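Local structure of CMP/dCMP-type deaminase domain-containing protein (Aspergillus oryzae RIB40, 7DS1) at residues A[24-29]-A[97-102]; A[28-33]-A[60-65]; A[44-49]-A[86-91]. The protein is the zinc-dependent Rib2 deaminase of riboflavin biosynthesis, which probably removes an amino group from the pyrimidine of the ribitylamino phosphate intermediate DARIPP. All coordinates share one frame; numbering follows the deposited sequence.

Interaction 1 of 3, residues A[24-29]-A[97-102]; sequences TNFRVG and VTMEPC. With ZN (zinc ion), chain B; HJL ([(2~{R},3~{S},4~{S})-5-[[2,5-bis(azanyl)-6-oxidanylidene-1~{H}-pyrimidin-4-yl]amino]-2,3,4-tris(oxidanyl)pentyl] dihydrogen phosphate), chain C.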
loop_
_atom_site.group_PDB
_atom_site.type_symbol
_atom_site.label_atom_id
_atom_site.label_comp_id
_atom_site.label_asym_id
_atom_site.label_seq_id
_atom_site.Cartn_x
_atom_site.Cartn_y
_atom_site.Cartn_z
ATOM N N THR A 24 -0.464 18.327 0.030
ATOM C CA THR A 24 0.658 17.839 -0.764
ATOM C C THR A 24 0.694 16.328 -0.941
ATOM O O THR A 24 1.630 15.826 -1.578
ATOM C CB THR A 24 1.987 18.292 -0.141
ATOM O OG1 THR A 24 2.028 17.885 1.233
ATOM C CG2 THR A 24 2.142 19.798 -0.235
ATOM N N ASN A 25 -0.271 15.583 -0.407
ATOM C CA ASN A 25 -0.206 14.128 -0.488
ATOM C C ASN A 25 -1.621 13.563 -0.620
ATOM O O ASN A 25 -2.600 14.307 -0.730
ATOM C CB ASN A 25 0.535 13.556 0.727
ATOM C CG ASN A 25 -0.209 13.791 2.029
ATOM O OD1 ASN A 25 -1.244 14.460 2.060
ATOM N ND2 ASN A 25 0.315 13.231 3.109
ATOM N N PHE A 26 -1.719 12.235 -0.602
ATOM C CA PHE A 26 -2.973 11.513 -0.767
ATOM C C PHE A 26 -3.281 10.727 0.499
ATOM O O PHE A 26 -2.378 10.135 1.103
ATOM C CB PHE A 26 -2.904 10.530 -1.951
ATOM C CG PHE A 26 -2.711 11.183 -3.294
ATOM C CD1 PHE A 26 -3.688 12.008 -3.832
ATOM C CD2 PHE A 26 -1.572 10.923 -4.049
ATOM C CE1 PHE A 26 -3.523 12.593 -5.079
ATOM C CE2 PHE A 26 -1.401 11.503 -5.301
ATOM C CZ PHE A 26 -2.374 12.341 -5.816
ATOM N N ARG A 27 -4.560 10.686 0.878
ATOM C CA ARG A 27 -5.000 9.884 2.018
ATOM C C ARG A 27 -5.224 8.444 1.575
ATOM O O ARG A 27 -6.156 8.160 0.816
ATOM C CB ARG A 27 -6.275 10.469 2.613
ATOM C CG ARG A 27 -6.099 11.894 3.098
ATOM C CD ARG A 27 -7.442 12.559 3.270
ATOM N NE ARG A 27 -8.118 12.145 4.498
ATOM C CZ ARG A 27 -9.401 11.796 4.559
ATOM N NH1 ARG A 27 -10.142 11.793 3.459
ATOM N NH2 ARG A 27 -9.946 11.458 5.721
ATOM N N VAL A 28 -4.392 7.534 2.086
ATOM C CA VAL A 28 -4.314 6.153 1.619
ATOM C C VAL A 28 -4.303 5.228 2.831
ATOM O O VAL A 28 -3.906 5.628 3.929
ATOM C CB VAL A 28 -3.049 5.976 0.739
ATOM C CG1 VAL A 28 -2.833 4.528 0.317
ATOM C CG2 VAL A 28 -3.140 6.862 -0.496
ATOM N N GLY A 29 -4.780 4.000 2.644
ATOM C CA GLY A 29 -4.681 2.977 3.671
ATOM C C GLY A 29 -4.102 1.701 3.097
ATOM O O GLY A 29 -4.254 1.409 1.911
ATOM N N VAL A 97 -3.442 -1.938 -0.811
ATOM C CA VAL A 97 -3.277 -0.487 -0.689
ATOM C C VAL A 97 -4.346 0.178 -1.550
ATOM O O VAL A 97 -4.597 -0.270 -2.669
ATOM C CB VAL A 97 -1.868 -0.025 -1.137
ATOM C CG1 VAL A 97 -1.567 1.369 -0.610
ATOM C CG2 VAL A 97 -0.771 -1.002 -0.699
ATOM N N THR A 98 -4.983 1.247 -1.050
ATOM C CA THR A 98 -6.050 1.849 -1.860
ATOM C C THR A 98 -5.492 2.390 -3.171
ATOM O O THR A 98 -6.135 2.272 -4.219
ATOM C CB THR A 98 -6.825 2.955 -1.127
ATOM O OG1 THR A 98 -5.947 4.005 -0.701
ATOM C CG2 THR A 98 -7.605 2.401 0.054
ATOM N N MET A 99 -4.287 2.953 -3.130
ATOM C CA MET A 99 -3.649 3.571 -4.282
ATOM C C MET A 99 -2.367 2.825 -4.624
ATOM O O MET A 99 -1.665 2.334 -3.732
ATOM C CB MET A 99 -3.330 5.043 -3.992
ATOM C CG MET A 99 -2.636 5.788 -5.126
ATOM S SD MET A 99 -2.469 7.539 -4.729
ATOM C CE MET A 99 -4.191 7.952 -4.416
ATOM N N GLU A 100 -2.081 2.731 -5.926
ATOM C CA GLU A 100 -0.799 2.273 -6.453
ATOM C C GLU A 100 0.367 2.839 -5.644
ATOM O O GLU A 100 0.479 4.065 -5.512
ATOM C CB GLU A 100 -0.682 2.717 -7.910
ATOM C CG GLU A 100 0.595 2.300 -8.612
ATOM C CD GLU A 100 0.654 2.851 -10.017
ATOM O OE1 GLU A 100 -0.053 3.849 -10.300
ATOM O OE2 GLU A 100 1.400 2.295 -10.850
ATOM N N PRO A 101 1.245 1.998 -5.093
ATOM C CA PRO A 101 2.412 2.523 -4.369
ATOM C C PRO A 101 3.256 3.445 -5.237
ATOM O O PRO A 101 3.386 3.265 -6.454
ATOM C CB PRO A 101 3.185 1.259 -3.973
ATOM C CG PRO A 101 2.081 0.212 -3.813
ATOM C CD PRO A 101 1.110 0.536 -4.947
ATOM N N CYS A 102 3.825 4.460 -4.591
ATOM C CA CYS A 102 4.545 5.504 -5.305
ATOM C C CYS A 102 5.920 5.030 -5.765
ATOM O O CYS A 102 6.605 4.269 -5.068
ATOM C CB CYS A 102 4.681 6.758 -4.428
ATOM S SG CYS A 102 5.715 6.614 -2.892
HETATM ZN ZN ZN B . 4.360 6.010 -1.156
HETATM C C2 HJL C . 0.304 6.392 -1.525
HETATM C C4 HJL C . 0.353 7.486 0.515
HETATM C C5 HJL C . 0.655 8.696 -0.147
HETATM C C6 HJL C . 0.789 8.687 -1.515
HETATM N N1 HJL C . 0.610 7.494 -2.180
HETATM N N2 HJL C . 0.122 5.144 -2.276
HETATM N N3 HJL C . 0.185 6.358 -0.181
HETATM N N5 HJL C . 0.824 9.901 0.575
HETATM O O4 HJL C . 0.237 7.462 1.741
HETATM C "C1'" HJL C . 1.997 9.855 -3.445
HETATM C "C2'" HJL C . 2.401 11.259 -3.937
HETATM C "C3'" HJL C . 3.219 11.986 -2.838
HETATM C "C4'" HJL C . 3.873 13.259 -3.483
HETATM C "C5'" HJL C . 4.426 14.217 -2.394
HETATM N "N1'" HJL C . 1.121 9.931 -2.243
HETATM O O1P HJL C . 4.219 12.596 0.130
HETATM O "O2'" HJL C . 3.177 11.155 -5.086
HETATM O O2P HJL C . 6.794 12.552 0.232
HETATM O "O3'" HJL C . 2.342 12.331 -1.799
HETATM O O3P HJL C . 5.271 14.601 0.469
HETATM O "O4'" HJL C . 4.922 12.905 -4.302
HETATM O "O5'" HJL C . 5.509 13.522 -1.762
HETATM P PAN HJL C . 5.422 13.307 -0.188
HETATM O O HOH W 1 -7.569 6.324 -0.648
HETATM O O HOH W 2 2.526 5.197 -1.983
#
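One side of the substrate pocket in this cytidine deaminase-like fold is built where the entry to strand 29-36 meets the end of strand 91-97, and F26 and V28 there pack against V97, T98 and M99. M99 reaches the F26 ring with its thioether end: the methyl CE stands over the ring face, 4.2 Å from the F26 centroid, while SD comes in obliquely, 3.6 Å from F26 CD2, a Met-aromatic contact. The M99 chain runs extended to SD and then bends (chi3 -56°), which brings CE over the ring face; the two side chains cross at about a right angle. The two branches of V28 divide the work. CG1 lies 3.5 Å from V97 CG1 and also touches T98 OG1, whereas V28 CG2 lies against one face of the pyrimidine, 3.4 Å from HJL N3. The main chains are joined by T98 N to G29 O, 3.1 Å, an antiparallel backbone bond where the chain turns a corner at T98. Beyond it, P101-C102 begins the PCx(n)C zinc motif of the deaminase superfamily, whose second cysteine is C112. A water held between R27 O and T98 OG1 bridges the segments beside this corner. C102 SG binds the zinc ion at 2.3 Å, with H61 and C112 as the other protein ligands, and C102 N donates to the zinc-bound water. The exocyclic N2 of HJL makes a weak hydrogen bond to E100 O, and the E100 carboxylate is bound by K135 and by the backbone N of E136 and C147.

Interaction 2 of 3, residues A[28-33]-A[60-65]; sequences VGAILV and THAEQC. With ZN (zinc ion), chain B; HJL ([(2~{R},3~{S},4~{S})-5-[[2,5-bis(azanyl)-6-oxidanylidene-1~{H}-pyrimidin-4-yl]amino]-2,3,4-tris(oxidanyl)pentyl] dihydrogen phosphate), chain C.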
loop_
_atom_site.group_PDB
_atom_site.type_symbol
_atom_site.label_atom_id
_atom_site.label_comp_id
_atom_site.label_asym_id
_atom_site.label_seq_id
_atom_site.Cartn_x
_atom_site.Cartn_y
_atom_site.Cartn_z
ATOM N N VAL A 28 -4.392 7.534 2.086
ATOM C CA VAL A 28 -4.314 6.153 1.619
ATOM C C VAL A 28 -4.303 5.228 2.831
ATOM O O VAL A 28 -3.906 5.628 3.929
ATOM C CB VAL A 28 -3.049 5.976 0.739
ATOM C CG1 VAL A 28 -2.833 4.528 0.317
ATOM C CG2 VAL A 28 -3.140 6.862 -0.496
ATOM N N GLY A 29 -4.780 4.000 2.644
ATOM C CA GLY A 29 -4.681 2.977 3.671
ATOM C C GLY A 29 -4.102 1.701 3.097
ATOM O O GLY A 29 -4.254 1.409 1.911
ATOM N N ALA A 30 -3.419 0.941 3.965
ATOM C CA ALA A 30 -2.695 -0.264 3.566
ATOM C C ALA A 30 -2.835 -1.368 4.607
ATOM O O ALA A 30 -2.821 -1.098 5.808
ATOM C CB ALA A 30 -1.203 0.030 3.362
ATOM N N ILE A 31 -2.959 -2.618 4.140
ATOM C CA ILE A 31 -3.078 -3.784 5.016
ATOM C C ILE A 31 -2.138 -4.866 4.502
ATOM O O ILE A 31 -2.219 -5.248 3.330
ATOM C CB ILE A 31 -4.520 -4.329 5.068
ATOM C CG1 ILE A 31 -5.473 -3.305 5.693
ATOM C CG2 ILE A 31 -4.572 -5.648 5.865
ATOM C CD1 ILE A 31 -6.961 -3.686 5.555
ATOM N N LEU A 32 -1.277 -5.378 5.381
ATOM C CA LEU A 32 -0.338 -6.440 5.033
ATOM C C LEU A 32 -0.881 -7.779 5.533
ATOM O O LEU A 32 -1.217 -7.912 6.716
ATOM C CB LEU A 32 1.034 -6.148 5.641
ATOM C CG LEU A 32 2.148 -7.151 5.332
ATOM C CD1 LEU A 32 2.441 -7.174 3.846
ATOM C CD2 LEU A 32 3.397 -6.797 6.135
ATOM N N VAL A 33 -0.982 -8.756 4.626
ATOM C CA VAL A 33 -1.649 -10.031 4.887
ATOM C C VAL A 33 -0.672 -11.172 4.638
ATOM O O VAL A 33 0.071 -11.151 3.650
ATOM C CB VAL A 33 -2.894 -10.194 3.986
ATOM C CG1 VAL A 33 -3.549 -11.566 4.184
ATOM C CG2 VAL A 33 -3.905 -9.079 4.261
ATOM N N THR A 60 4.886 10.538 6.293
ATOM C CA THR A 60 4.840 9.090 6.139
ATOM C C THR A 60 3.671 8.652 5.264
ATOM O O THR A 60 2.555 9.159 5.396
ATOM C CB THR A 60 4.738 8.391 7.504
ATOM O OG1 THR A 60 3.598 8.889 8.223
ATOM C CG2 THR A 60 5.998 8.657 8.318
ATOM N N HIS A 61 3.932 7.689 4.384
ATOM C CA HIS A 61 2.896 7.120 3.538
ATOM C C HIS A 61 2.232 5.925 4.223
ATOM O O HIS A 61 2.741 5.374 5.203
ATOM C CB HIS A 61 3.487 6.706 2.188
ATOM C CG HIS A 61 3.729 7.851 1.257
ATOM N ND1 HIS A 61 4.012 7.679 -0.082
ATOM C CD2 HIS A 61 3.721 9.187 1.467
ATOM C CE1 HIS A 61 4.173 8.858 -0.655
ATOM N NE2 HIS A 61 4.001 9.791 0.265
ATOM N N ALA A 62 1.076 5.512 3.678
ATOM C CA ALA A 62 0.326 4.394 4.256
ATOM C C ALA A 62 1.168 3.124 4.300
ATOM O O ALA A 62 1.263 2.465 5.342
ATOM C CB ALA A 62 -0.962 4.147 3.459
ATOM N N GLU A 63 1.775 2.758 3.163
ATOM C CA GLU A 63 2.567 1.529 3.102
ATOM C C GLU A 63 3.771 1.622 4.021
ATOM O O GLU A 63 4.164 0.634 4.653
ATOM C CB GLU A 63 3.028 1.274 1.664
ATOM C CG GLU A 63 1.906 1.351 0.636
ATOM C CD GLU A 63 1.753 2.734 0.021
ATOM O OE1 GLU A 63 1.387 3.688 0.746
ATOM O OE2 GLU A 63 2.004 2.866 -1.193
ATOM N N GLN A 64 4.373 2.810 4.087
ATOM C CA GLN A 64 5.494 3.068 4.982
ATOM C C GLN A 64 5.094 2.878 6.442
ATOM O O GLN A 64 5.816 2.238 7.217
ATOM C CB GLN A 64 6.000 4.487 4.733
ATOM C CG GLN A 64 7.164 4.921 5.601
ATOM C CD GLN A 64 7.547 6.354 5.330
ATOM O OE1 GLN A 64 6.851 7.064 4.595
ATOM N NE2 GLN A 64 8.662 6.795 5.907
ATOM N N CYS A 65 3.937 3.426 6.838
ATOM C CA CYS A 65 3.473 3.258 8.214
ATOM C C CYS A 65 3.130 1.804 8.504
ATOM O O CYS A 65 3.353 1.316 9.618
ATOM C CB CYS A 65 2.254 4.143 8.463
ATOM S SG CYS A 65 2.695 5.883 8.625
HETATM ZN ZN ZN B . 4.360 6.010 -1.156
HETATM C C2 HJL C . 0.304 6.392 -1.525
HETATM C C4 HJL C . 0.353 7.486 0.515
HETATM C C5 HJL C . 0.655 8.696 -0.147
HETATM C C6 HJL C . 0.789 8.687 -1.515
HETATM N N1 HJL C . 0.610 7.494 -2.180
HETATM N N2 HJL C . 0.122 5.144 -2.276
HETATM N N3 HJL C . 0.185 6.358 -0.181
HETATM N N5 HJL C . 0.824 9.901 0.575
HETATM O O4 HJL C . 0.237 7.462 1.741
HETATM C "C1'" HJL C . 1.997 9.855 -3.445
HETATM C "C2'" HJL C . 2.401 11.259 -3.937
HETATM C "C3'" HJL C . 3.219 11.986 -2.838
HETATM C "C4'" HJL C . 3.873 13.259 -3.483
HETATM C "C5'" HJL C . 4.426 14.217 -2.394
HETATM N "N1'" HJL C . 1.121 9.931 -2.243
HETATM O O1P HJL C . 4.219 12.596 0.130
HETATM O "O2'" HJL C . 3.177 11.155 -5.086
HETATM O O2P HJL C . 6.794 12.552 0.232
HETATM O "O3'" HJL C . 2.342 12.331 -1.799
HETATM O O3P HJL C . 5.271 14.601 0.469
HETATM O "O4'" HJL C . 4.922 12.905 -4.302
HETATM O "O5'" HJL C . 5.509 13.522 -1.762
HETATM P PAN HJL C . 5.422 13.307 -0.188
HETATM O O HOH W 2 2.526 5.197 -1.983
#
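E63 leaves the first turn of helix 62-73 with CG anti to its carbonyl carbon and then bends at chi2 (93°), which carries the carboxylate back toward V28 and the substrate; its OE1 ends 4.3 Å from V28 CG1. This is the H-A-E motif of the zinc-dependent deaminases, set at a helix N-terminus that packs on the start of strand 29-36. The packing relies on small groups: A62 CB presses on the V28 carbonyl, 3.3 Å from V28 O, and meets A30 CB at 4.1 Å; the CA atoms of G29 and A62 are 5.2 Å apart. H61 occupies the N-cap position, and its backbone N donates to Q64 OE1 while its carbonyl receives C65 N. The imidazole is fixed on three sides. ND1 binds the zinc ion, NE2 gives an almost straight bond to phosphate O1P of HJL in the ring plane (2.8 Å, 170°), and one face carries the pyrimidine, with HJL C5 3.3 Å above the ring centre, on the pyrimidine face opposite V28. A62 N, at the helix start, donates to HJL O4. The place of E63 is consistent with the proton-shuttling glutamate of related deaminases: its two oxygens face the amidine-like edge of the pyrimidine, OE1 near HJL N3 and OE2 near HJL N2, and OE2 also accepts a 2.5 Å hydrogen bond from the zinc-bound water.

Interaction 3 of 3, residues A[44-49]-A[86-91]; sequences DDRIVS and PSEPDR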
loop_
_atom_site.group_PDB
_atom_site.type_symbol
_atom_site.label_atom_id
_atom_site.label_comp_id
_atom_site.label_asym_id
_atom_site.label_seq_id
_atom_site.Cartn_x
_atom_site.Cartn_y
_atom_site.Cartn_z
ATOM N N ASP A 44 -8.224 -18.244 6.594
ATOM C CA ASP A 44 -6.858 -18.509 7.029
ATOM C C ASP A 44 -5.895 -17.357 6.770
ATOM O O ASP A 44 -4.733 -17.455 7.177
ATOM C CB ASP A 44 -6.294 -19.764 6.361
ATOM C CG ASP A 44 -5.137 -20.363 7.150
ATOM O OD1 ASP A 44 -5.305 -20.573 8.370
ATOM O OD2 ASP A 44 -4.059 -20.605 6.565
ATOM N N ASP A 45 -6.329 -16.293 6.091
ATOM C CA ASP A 45 -5.520 -15.081 6.017
ATOM C C ASP A 45 -5.185 -14.611 7.425
ATOM O O ASP A 45 -6.004 -14.725 8.342
ATOM C CB ASP A 45 -6.272 -13.958 5.298
ATOM C CG ASP A 45 -6.256 -14.087 3.788
ATOM O OD1 ASP A 45 -5.617 -15.014 3.252
ATOM O OD2 ASP A 45 -6.903 -13.237 3.141
ATOM N N ARG A 46 -3.980 -14.074 7.593
ATOM C CA ARG A 46 -3.567 -13.449 8.844
ATOM C C ARG A 46 -3.168 -12.006 8.570
ATOM O O ARG A 46 -2.370 -11.747 7.665
ATOM C CB ARG A 46 -2.395 -14.209 9.476
ATOM C CG ARG A 46 -2.685 -15.678 9.731
ATOM C CD ARG A 46 -1.405 -16.460 9.947
ATOM N NE ARG A 46 -1.667 -17.878 10.174
ATOM C CZ ARG A 46 -0.716 -18.789 10.354
ATOM N NH1 ARG A 46 0.561 -18.428 10.326
ATOM N NH2 ARG A 46 -1.038 -20.056 10.556
ATOM N N ILE A 47 -3.719 -11.069 9.341
ATOM C CA ILE A 47 -3.302 -9.673 9.225
ATOM C C ILE A 47 -1.970 -9.516 9.949
ATOM O O ILE A 47 -1.855 -9.845 11.135
ATOM C CB ILE A 47 -4.357 -8.721 9.807
ATOM C CG1 ILE A 47 -5.724 -8.958 9.162
ATOM C CG2 ILE A 47 -3.909 -7.261 9.639
ATOM C CD1 ILE A 47 -5.745 -8.706 7.682
ATOM N N VAL A 48 -0.966 -9.019 9.234
ATOM C CA VAL A 48 0.374 -8.829 9.777
ATOM C C VAL A 48 0.583 -7.399 10.263
ATOM O O VAL A 48 1.215 -7.184 11.299
ATOM C CB VAL A 48 1.422 -9.221 8.712
ATOM C CG1 VAL A 48 2.844 -8.947 9.197
ATOM C CG2 VAL A 48 1.257 -10.680 8.329
ATOM N N SER A 49 0.040 -6.419 9.543
ATOM C CA SER A 49 0.159 -5.020 9.937
ATOM C C SER A 49 -0.836 -4.201 9.128
ATOM O O SER A 49 -1.398 -4.669 8.136
ATOM C CB SER A 49 1.575 -4.483 9.722
ATOM O OG SER A 49 1.730 -3.243 10.393
ATOM N N PRO A 86 7.559 -12.106 8.730
ATOM C CA PRO A 86 7.494 -13.565 8.609
ATOM C C PRO A 86 7.901 -14.003 7.210
ATOM O O PRO A 86 7.685 -13.297 6.221
ATOM C CB PRO A 86 6.024 -13.894 8.897
ATOM C CG PRO A 86 5.267 -12.636 8.647
ATOM C CD PRO A 86 6.229 -11.487 8.873
ATOM N N SER A 87 8.527 -15.184 7.135
ATOM C CA SER A 87 8.929 -15.753 5.858
ATOM C C SER A 87 8.756 -17.269 5.968
ATOM O O SER A 87 9.711 -18.033 6.094
ATOM C CB SER A 87 10.365 -15.373 5.495
ATOM O OG SER A 87 10.678 -15.819 4.186
ATOM N N GLU A 88 7.516 -17.701 5.939
ATOM C CA GLU A 88 7.217 -19.102 6.172
ATOM C C GLU A 88 7.103 -19.841 4.848
ATOM O O GLU A 88 6.651 -19.265 3.855
ATOM C CB GLU A 88 5.912 -19.243 6.959
ATOM C CG GLU A 88 6.011 -18.627 8.342
ATOM C CD GLU A 88 4.665 -18.335 8.955
ATOM O OE1 GLU A 88 4.079 -17.288 8.614
ATOM O OE2 GLU A 88 4.202 -19.148 9.782
ATOM N N PRO A 89 7.512 -21.111 4.814
ATOM C CA PRO A 89 7.565 -21.818 3.525
ATOM C C PRO A 89 6.216 -21.916 2.835
ATOM O O PRO A 89 6.169 -21.870 1.603
ATOM C CB PRO A 89 8.120 -23.201 3.899
ATOM C CG PRO A 89 7.936 -23.329 5.381
ATOM C CD PRO A 89 8.034 -21.932 5.922
ATOM N N ASP A 90 5.117 -22.015 3.585
ATOM C CA ASP A 90 3.805 -22.290 3.009
ATOM C C ASP A 90 2.948 -21.041 2.850
ATOM O O ASP A 90 1.789 -21.150 2.435
ATOM C CB ASP A 90 3.063 -23.327 3.863
ATOM C CG ASP A 90 2.823 -22.848 5.290
ATOM O OD1 ASP A 90 3.714 -22.187 5.853
ATOM O OD2 ASP A 90 1.743 -23.133 5.853
ATOM N N ARG A 91 3.488 -19.859 3.139
ATOM C CA ARG A 91 2.704 -18.632 3.116
ATOM C C ARG A 91 3.433 -17.546 2.340
ATOM O O ARG A 91 4.655 -17.575 2.183
ATOM C CB ARG A 91 2.408 -18.131 4.539
ATOM C CG ARG A 91 1.796 -19.195 5.428
ATOM C CD ARG A 91 1.370 -18.615 6.764
ATOM N NE ARG A 91 0.176 -17.792 6.601
ATOM C CZ ARG A 91 -1.066 -18.255 6.706
ATOM N NH1 ARG A 91 -1.281 -19.532 6.989
ATOM N NH2 ARG A 91 -2.092 -17.433 6.530
#
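Two guanidinium groups lie face to face where R46 crosses R91: their planes are only 3° apart and their centres 3.7 Å, although the side chains themselves run at about a right angle. R46 comes in extended from CG to NE, and R91 bends at chi3 (73°) to lay its flat end against one face of it. Acidic partners at the edges would ease the repulsion of the like charges. D44 takes R91 end-on with two atoms: NH2 donates to the backbone D44 O (2.7 Å), and NH1 forms a salt bridge with D44 OD2 (3.0 Å). Both acceptors lie near the guanidinium plane, but OD2 is approached from above its own carboxylate, whose plane is 66° from that of R91. E88 stands at the edge of R46, its OE2 a long 3.8 Å from R46 NH1. Further along, V48 CG1 touches P86 CD at 4.2 Å. R91 NE also bonds S34 OG of strand 29-36. The contact thus joins edge strand 46-52, at the classic bulge where V48 and S49 both face L32, to the E88-R91 turn leading into strand 91-97, across strand 29-36, with Y70 of helix 62-73 against V48 and P86.

In the fold
Interactions 1 and 2 share V28 and G29 and form two walls of one active site, their centres 8 Å apart. They meet at the zinc ion, where C102 SG and H61 ND1 are 3.5 Å apart, and at E63, whose OE2 lies 3.2 Å from P101 CA; the zinc-bound water and the pyrimidine of HJL belong to both. Interaction 3 is remote, about 23 Å from interaction 1 and 17 Å from interaction 2 between centres, at the other end of the sheet's strands. It connects to interaction 2 through neighbouring strands 29-36 and 46-52, by a probable hydrogen bond from V48 N to L32 O, 2.8 Å, and its segments are nested inside the loop closed by interaction 1.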